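Local structure of thiol peroxidase (Aquifex aeolicus, 2YZH) at residues A30-K35 against K40-A45; K35-K40 against D88-Q93; Y119-G124 against A135-D140. The protein probably reduces hydrogen peroxide and organic hydroperoxides to water and alcohols at the expense of thioredoxin, protecting the cell against oxidative stress. One frame throughout, in Å; residues are numbered along the deposited sequence.

Contact 1 of 3, residues A30-K35 against K40-A45; sequences AVVVTK and KIVGGA
Ala30 and Val32 pair antiparallel with Val42 and Lys40 through four backbone hydrogen bonds, the short strand segments running at 136° to each other and approaching to 4.8 Å. Each hydrogen-bonded pair closes a ring of two bonds: Ala30 N to Val42 O (2.8 Å) with Val42 N to Ala30 O, and Val32 N to Lys40 O with Lys40 N to Val32 O (2.8 Å). Between them Val31 and Ile41 form the non-hydrogen-bonded pair, where Ile41 CA also directs its hydrogen at Ala30 O. On the sheet face of Val31, these two side chains lie side by side, and Val31 CG2 presses on Ile41 CD1 at 3.4 Å, tighter than usual for two methyl carbons. Ile41 reaches it by setting CG1 beside its own backbone N (chi1 -56°) and folding CD1 back over the neighbouring strand. The opposite face carries Ala30, Val32, Lys40 and Val42. Ala30 CB meets Val42 CG2 at 3.6 Å, while Val32 CG2 touches Val42 CG1 at 4.1 Å, the two valines crossing at about a right angle. Thr34 CG2 lies against Lys40 CB at 4.2 Å. Beyond CB the Lys40 chain runs out extended, away from strand 30-34, and its NZ is hydrogen-bonded to Thr83 OG1. This is a beta hairpin at one border of the peroxiredoxin sheet: strand 39-42 is outermost within the chain, strand 30-34 continues the sheet to strand 106-109, where Val32 packs on Ala108, and Val33 turns to Pro90 of helix 90-100.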
# COMPACT_ATOMS: atom_id res chain seq x y z
N ALA D 30 15.22 -4.18 -0.70
CA ALA D 30 14.27 -3.36 0.02
C ALA D 30 14.80 -1.93 -0.00
O ALA D 30 15.93 -1.67 0.39
CB ALA D 30 14.13 -3.84 1.46
N VAL D 31 13.97 -1.02 -0.49
CA VAL D 31 14.33 0.39 -0.56
C VAL D 31 13.85 1.05 0.72
O VAL D 31 12.65 1.28 0.89
CB VAL D 31 13.67 1.06 -1.77
CG1 VAL D 31 14.08 2.53 -1.83
CG2 VAL D 31 14.08 0.34 -3.05
N VAL D 32 14.79 1.32 1.62
CA VAL D 32 14.46 1.91 2.91
C VAL D 32 14.99 3.35 3.04
O VAL D 32 15.82 3.79 2.24
CB VAL D 32 15.00 1.02 4.06
CG1 VAL D 32 14.25 -0.31 4.08
CG2 VAL D 32 16.50 0.76 3.87
N VAL D 33 14.50 4.06 4.04
CA VAL D 33 14.88 5.46 4.25
C VAL D 33 15.67 5.65 5.54
O VAL D 33 15.20 5.26 6.62
CB VAL D 33 13.61 6.36 4.28
CG1 VAL D 33 14.02 7.83 4.36
CG2 VAL D 33 12.77 6.12 3.03
N THR D 34 16.86 6.23 5.44
CA THR D 34 17.71 6.46 6.61
C THR D 34 17.30 7.74 7.35
O THR D 34 16.49 8.52 6.85
CB THR D 34 19.21 6.52 6.23
OG1 THR D 34 19.41 7.44 5.16
CG2 THR D 34 19.69 5.14 5.80
N LYS D 35 17.87 7.97 8.53
CA LYS D 35 17.51 9.13 9.34
C LYS D 35 17.72 10.49 8.69
O LYS D 35 17.15 11.49 9.14
CB LYS D 35 18.23 9.08 10.69
CG LYS D 35 19.74 9.06 10.60
CD LYS D 35 20.36 8.85 11.98
CE LYS D 35 21.88 8.85 11.90
NZ LYS D 35 22.39 10.14 11.38
N LYS D 40 18.30 3.96 1.01
CA LYS D 40 19.35 2.97 0.98
C LYS D 40 18.73 1.67 0.51
O LYS D 40 17.55 1.41 0.79
CB LYS D 40 19.94 2.77 2.38
CG LYS D 40 20.92 1.62 2.50
CD LYS D 40 21.40 1.42 3.93
CE LYS D 40 22.37 0.25 4.02
NZ LYS D 40 22.77 -0.04 5.42
N ILE D 41 19.50 0.86 -0.20
CA ILE D 41 19.01 -0.43 -0.67
C ILE D 41 19.65 -1.52 0.18
O ILE D 41 20.88 -1.57 0.29
CB ILE D 41 19.41 -0.70 -2.14
CG1 ILE D 41 18.91 0.44 -3.04
CG2 ILE D 41 18.88 -2.06 -2.57
CD1 ILE D 41 17.44 0.72 -2.92
N VAL D 42 18.84 -2.38 0.78
CA VAL D 42 19.37 -3.50 1.55
C VAL D 42 18.92 -4.75 0.80
O VAL D 42 17.89 -4.73 0.12
CB VAL D 42 18.83 -3.53 3.00
CG1 VAL D 42 19.26 -2.27 3.73
CG2 VAL D 42 17.33 -3.70 3.02
N GLY D 43 19.69 -5.82 0.91
CA GLY D 43 19.34 -7.04 0.20
C GLY D 43 20.07 -7.10 -1.14
O GLY D 43 20.93 -6.26 -1.41
N GLY D 44 19.71 -8.07 -1.97
CA GLY D 44 20.38 -8.20 -3.26
C GLY D 44 21.83 -8.58 -3.02
O GLY D 44 22.23 -8.81 -1.88
N ALA D 45 22.62 -8.63 -4.08
CA ALA D 45 24.02 -9.00 -3.94
C ALA D 45 24.94 -7.78 -3.85
O ALA D 45 24.90 -6.90 -4.70
CB ALA D 45 24.44 -9.88 -5.12

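Contact 2 of 3, residues K35-K40 against D88-Q93; sequences KDLQEK and DLPFAQ
The turn of the beta hairpin formed by strands 30-34 and 39-42 packs here against the first turn of helix 90-100, and Leu37 meets Pro90 and Phe91. An Asx turn shapes the loop: Asp36 OD1 accepts the backbone N of Gln38 at 3.1 Å, the donor coming from above the carboxylate plane, 56° out of it. The same OD1 is hydrogen-bonded to Thr34 OG1, which ties the turn back to the strand before it. Leu37 carries the apolar contact. Its CG stands beside the backbone N (chi1 -64°), a setting that carries CD2 to the proline. On the helix side Leu89 occupies the N-cap position, and its carbonyl oxygen accepts from both Ala92 N and Gln93 N, holding the first turn of the helix. Pro90 also packs on Ser109 and Phe111, and the Phe91 ring on Ser57 of a neighbouring subunit. Lys35 passes close by with its backbone, its CA 4.3 Å from Pro90 O, while its aliphatic chain lies near Lys94 and Cys97 farther along the helix. A single methyl makes both side-chain contacts of the leucine: the Leu37 side chain crosses the proline ring at about a right angle, with CD2 on Pro90 CB at 3.7 Å, and the same CD2 meets Phe91 CE1 obliquely at 4.4 Å.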
# COMPACT_ATOMS: atom_id res chain seq x y z
N LYS D 35 17.87 7.97 8.53
CA LYS D 35 17.51 9.13 9.34
C LYS D 35 17.72 10.49 8.69
O LYS D 35 17.15 11.49 9.14
CB LYS D 35 18.23 9.08 10.69
CG LYS D 35 19.74 9.06 10.60
CD LYS D 35 20.36 8.85 11.98
CE LYS D 35 21.88 8.85 11.90
NZ LYS D 35 22.39 10.14 11.38
N ASP D 36 18.51 10.55 7.63
CA ASP D 36 18.75 11.81 6.93
C ASP D 36 17.80 11.92 5.73
O ASP D 36 17.95 12.80 4.88
CB ASP D 36 20.20 11.89 6.46
CG ASP D 36 20.62 10.70 5.62
OD1 ASP D 36 19.79 9.78 5.44
OD2 ASP D 36 21.78 10.68 5.15
N LEU D 37 16.82 11.01 5.69
CA LEU D 37 15.82 10.95 4.63
C LEU D 37 16.35 10.50 3.27
O LEU D 37 15.69 10.68 2.25
CB LEU D 37 15.09 12.29 4.48
CG LEU D 37 14.26 12.78 5.68
CD1 LEU D 37 13.48 14.03 5.29
CD2 LEU D 37 13.30 11.69 6.12
N GLN D 38 17.55 9.93 3.26
CA GLN D 38 18.12 9.42 2.02
C GLN D 38 17.66 7.97 1.90
O GLN D 38 17.31 7.35 2.91
CB GLN D 38 19.64 9.47 2.06
CG GLN D 38 20.21 10.89 2.01
CD GLN D 38 19.89 11.58 0.70
OE1 GLN D 38 20.20 11.07 -0.38
NE2 GLN D 38 19.26 12.75 0.79
N GLU D 39 17.63 7.43 0.69
CA GLU D 39 17.21 6.05 0.51
C GLU D 39 18.40 5.13 0.38
O GLU D 39 19.41 5.46 -0.26
CB GLU D 39 16.30 5.91 -0.71
CG GLU D 39 15.03 6.74 -0.62
CD GLU D 39 14.01 6.39 -1.68
OE1 GLU D 39 14.43 5.97 -2.79
OE2 GLU D 39 12.80 6.54 -1.42
N LYS D 40 18.30 3.96 1.01
CA LYS D 40 19.35 2.97 0.98
C LYS D 40 18.73 1.67 0.51
O LYS D 40 17.55 1.41 0.79
CB LYS D 40 19.94 2.77 2.38
CG LYS D 40 20.92 1.62 2.50
CD LYS D 40 21.40 1.42 3.93
CE LYS D 40 22.37 0.25 4.02
NZ LYS D 40 22.77 -0.04 5.42
N ASP D 88 8.99 2.43 11.76
CA ASP D 88 9.06 3.74 12.42
C ASP D 88 9.38 4.77 11.34
O ASP D 88 10.11 4.45 10.41
CB ASP D 88 10.21 3.80 13.43
CG ASP D 88 10.02 2.86 14.60
OD1 ASP D 88 9.01 2.99 15.31
OD2 ASP D 88 10.91 2.01 14.81
N LEU D 89 8.85 5.98 11.46
CA LEU D 89 9.20 7.01 10.49
C LEU D 89 10.63 7.40 10.79
O LEU D 89 11.10 7.21 11.92
CB LEU D 89 8.32 8.26 10.63
CG LEU D 89 6.87 8.22 10.18
CD1 LEU D 89 6.31 9.64 10.24
CD2 LEU D 89 6.76 7.68 8.75
N PRO D 90 11.36 7.92 9.79
CA PRO D 90 12.75 8.33 9.98
C PRO D 90 12.92 9.32 11.14
O PRO D 90 13.95 9.32 11.82
CB PRO D 90 13.10 8.96 8.63
CG PRO D 90 12.27 8.17 7.66
CD PRO D 90 10.94 8.09 8.39
N PHE D 91 11.92 10.15 11.38
CA PHE D 91 11.99 11.15 12.44
C PHE D 91 12.14 10.52 13.83
O PHE D 91 12.83 11.07 14.68
CB PHE D 91 10.77 12.05 12.39
CG PHE D 91 10.52 12.62 11.03
CD1 PHE D 91 11.41 13.53 10.47
CD2 PHE D 91 9.41 12.21 10.29
CE1 PHE D 91 11.21 14.02 9.18
CE2 PHE D 91 9.20 12.70 9.00
CZ PHE D 91 10.10 13.60 8.45
N ALA D 92 11.50 9.38 14.04
CA ALA D 92 11.59 8.69 15.32
C ALA D 92 12.92 7.95 15.40
O ALA D 92 13.53 7.88 16.47
CB ALA D 92 10.44 7.71 15.47
N GLN D 93 13.37 7.40 14.28
CA GLN D 93 14.63 6.68 14.25
C GLN D 93 15.79 7.63 14.51
O GLN D 93 16.78 7.25 15.15
CB GLN D 93 14.84 5.98 12.90
CG GLN D 93 13.77 4.95 12.55
CD GLN D 93 14.27 3.91 11.56
OE1 GLN D 93 15.04 4.23 10.65
NE2 GLN D 93 13.84 2.66 11.74

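Contact 3 of 3, residues Y119-G124 against A135-D140; sequences YGVLIG and AVFIID
Tyr119 turns the edge of its ring to one face of Phe137, while Val121 CG1 meets the rim of the same phenyl ring in its plane. The aromatic pair is T-shaped, with centroids 5.0 Å apart and planes at 66°. Tyr119 CD2 stands over the centre of the phenyl ring, 3.6 Å above its plane, close to equally far from most of its carbons. Phe137 CG lies beside its own backbone N (chi1 -61°), which swings the ring out from strand 135-139 toward the loop. At the rim, Val121 CG1 touches Phe137 CZ at 3.7 Å and also Ala135 CB at 3.9 Å; one methyl thus bridges two residues whose side chains leave the strand on the same face. Tyr119 O comes within 3.7 Å of Phe137 CZ as well. With Phe137 cut back to an alanine, the Tyr119 edge would probably lose its aromatic partner and a gap would open beside Val121 CG1. The phenolic end is fixed separately, Tyr119 OH being hydrogen-bonded to Pro28 O, and the tyrosine ring packs on Ile52 of strand 49-54. Phe137 also packs on Val148 of strand 145-150 and on Met3. All four touching residues are buried, and the contact joins the loop after strand 106-109 to strand 135-139 of the thioredoxin-like sheet. Across the two segments the attraction is apolar and aromatic: a ring C-H edge, at Tyr119 CD2, turned to a pi face, and one methyl at the rim, with the one polar group among the touching side chains, the tyrosine hydroxyl, satisfied by a backbone carbonyl.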
# COMPACT_ATOMS: atom_id res chain seq x y z
N TYR D 119 10.18 -10.27 2.72
CA TYR D 119 10.99 -11.14 3.56
C TYR D 119 10.11 -12.01 4.46
O TYR D 119 10.62 -12.76 5.29
CB TYR D 119 11.97 -10.32 4.41
CG TYR D 119 13.24 -9.93 3.68
CD1 TYR D 119 13.24 -8.95 2.69
CD2 TYR D 119 14.45 -10.56 3.99
CE1 TYR D 119 14.41 -8.61 2.02
CE2 TYR D 119 15.63 -10.22 3.31
CZ TYR D 119 15.60 -9.24 2.33
OH TYR D 119 16.76 -8.92 1.67
N GLY D 120 8.80 -11.89 4.29
CA GLY D 120 7.88 -12.69 5.08
C GLY D 120 7.77 -12.32 6.55
O GLY D 120 7.37 -13.15 7.36
N VAL D 121 8.10 -11.08 6.89
CA VAL D 121 8.03 -10.66 8.29
C VAL D 121 6.96 -9.61 8.58
O VAL D 121 6.90 -9.07 9.69
CB VAL D 121 9.41 -10.17 8.79
CG1 VAL D 121 10.40 -11.33 8.79
CG2 VAL D 121 9.93 -9.04 7.92
N LEU D 122 6.10 -9.31 7.60
CA LEU D 122 5.03 -8.34 7.83
C LEU D 122 3.92 -9.06 8.60
O LEU D 122 3.42 -10.09 8.15
CB LEU D 122 4.47 -7.82 6.50
CG LEU D 122 3.34 -6.81 6.64
CD1 LEU D 122 3.86 -5.54 7.30
CD2 LEU D 122 2.75 -6.50 5.27
N ILE D 123 3.54 -8.51 9.75
CA ILE D 123 2.49 -9.11 10.57
C ILE D 123 1.13 -8.90 9.90
O ILE D 123 0.78 -7.78 9.55
CB ILE D 123 2.51 -8.51 12.00
CG1 ILE D 123 3.84 -8.87 12.67
CG2 ILE D 123 1.35 -9.05 12.85
CD1 ILE D 123 4.13 -8.10 13.95
N GLY D 124 0.40 -10.00 9.71
CA GLY D 124 -0.89 -9.94 9.04
C GLY D 124 -2.15 -9.92 9.89
O GLY D 124 -3.25 -9.87 9.35
N ALA D 135 13.05 -10.35 13.52
CA ALA D 135 13.81 -11.36 12.81
C ALA D 135 15.20 -10.88 12.44
O ALA D 135 15.50 -9.68 12.54
CB ALA D 135 13.06 -11.78 11.56
N VAL D 136 16.03 -11.81 12.01
CA VAL D 136 17.39 -11.51 11.59
C VAL D 136 17.71 -12.31 10.34
O VAL D 136 17.44 -13.50 10.27
CB VAL D 136 18.43 -11.87 12.67
CG1 VAL D 136 19.84 -11.55 12.15
CG2 VAL D 136 18.15 -11.08 13.93
N PHE D 137 18.29 -11.63 9.36
CA PHE D 137 18.68 -12.26 8.11
C PHE D 137 20.13 -11.92 7.87
O PHE D 137 20.57 -10.82 8.18
CB PHE D 137 17.86 -11.69 6.94
CG PHE D 137 16.39 -11.92 7.06
CD1 PHE D 137 15.83 -13.12 6.67
CD2 PHE D 137 15.57 -10.94 7.62
CE1 PHE D 137 14.46 -13.36 6.83
CE2 PHE D 137 14.21 -11.17 7.78
CZ PHE D 137 13.66 -12.38 7.39
N ILE D 138 20.88 -12.86 7.32
CA ILE D 138 22.26 -12.61 6.97
C ILE D 138 22.36 -12.98 5.51
O ILE D 138 22.01 -14.09 5.12
CB ILE D 138 23.25 -13.45 7.80
CG1 ILE D 138 23.10 -13.10 9.29
CG2 ILE D 138 24.67 -13.15 7.36
CD1 ILE D 138 23.99 -13.93 10.20
N ILE D 139 22.80 -12.02 4.70
CA ILE D 139 22.92 -12.22 3.26
C ILE D 139 24.39 -12.32 2.87
O ILE D 139 25.19 -11.49 3.29
CB ILE D 139 22.28 -11.02 2.51
CG1 ILE D 139 20.90 -10.70 3.10
CG2 ILE D 139 22.20 -11.32 1.02
CD1 ILE D 139 19.95 -11.89 3.19
N ASP D 140 24.73 -13.32 2.07
CA ASP D 140 26.12 -13.48 1.64
C ASP D 140 26.44 -12.57 0.46
O ASP D 140 25.55 -11.90 -0.08
CB ASP D 140 26.44 -14.94 1.29
CG ASP D 140 25.60 -15.47 0.14
OD1 ASP D 140 25.23 -14.69 -0.77
OD2 ASP D 140 25.32 -16.69 0.13

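In the fold
Contacts 1 and 2 share Lys35 and Lys40, have centres about 11 Å apart and alternate along the chain; hairpin 30-42 is paired strand to strand in one and docked by its turn on helix 90-100 in the other. Contact 3 follows in the chain; its centre is about 13 Å from that of contact 1, which it touches at Gly43 and Tyr119, and about 19 Å from that of contact 2. All three reach the same mixed sheet. The first two set the hairpin border against helix 90-100, while contact 3 lays loop 119-124 on strand 135-139, toward the other border, where the side chain of Ala135 is about 11 Å from that of Cys63, the predicted peroxidatic cysteine.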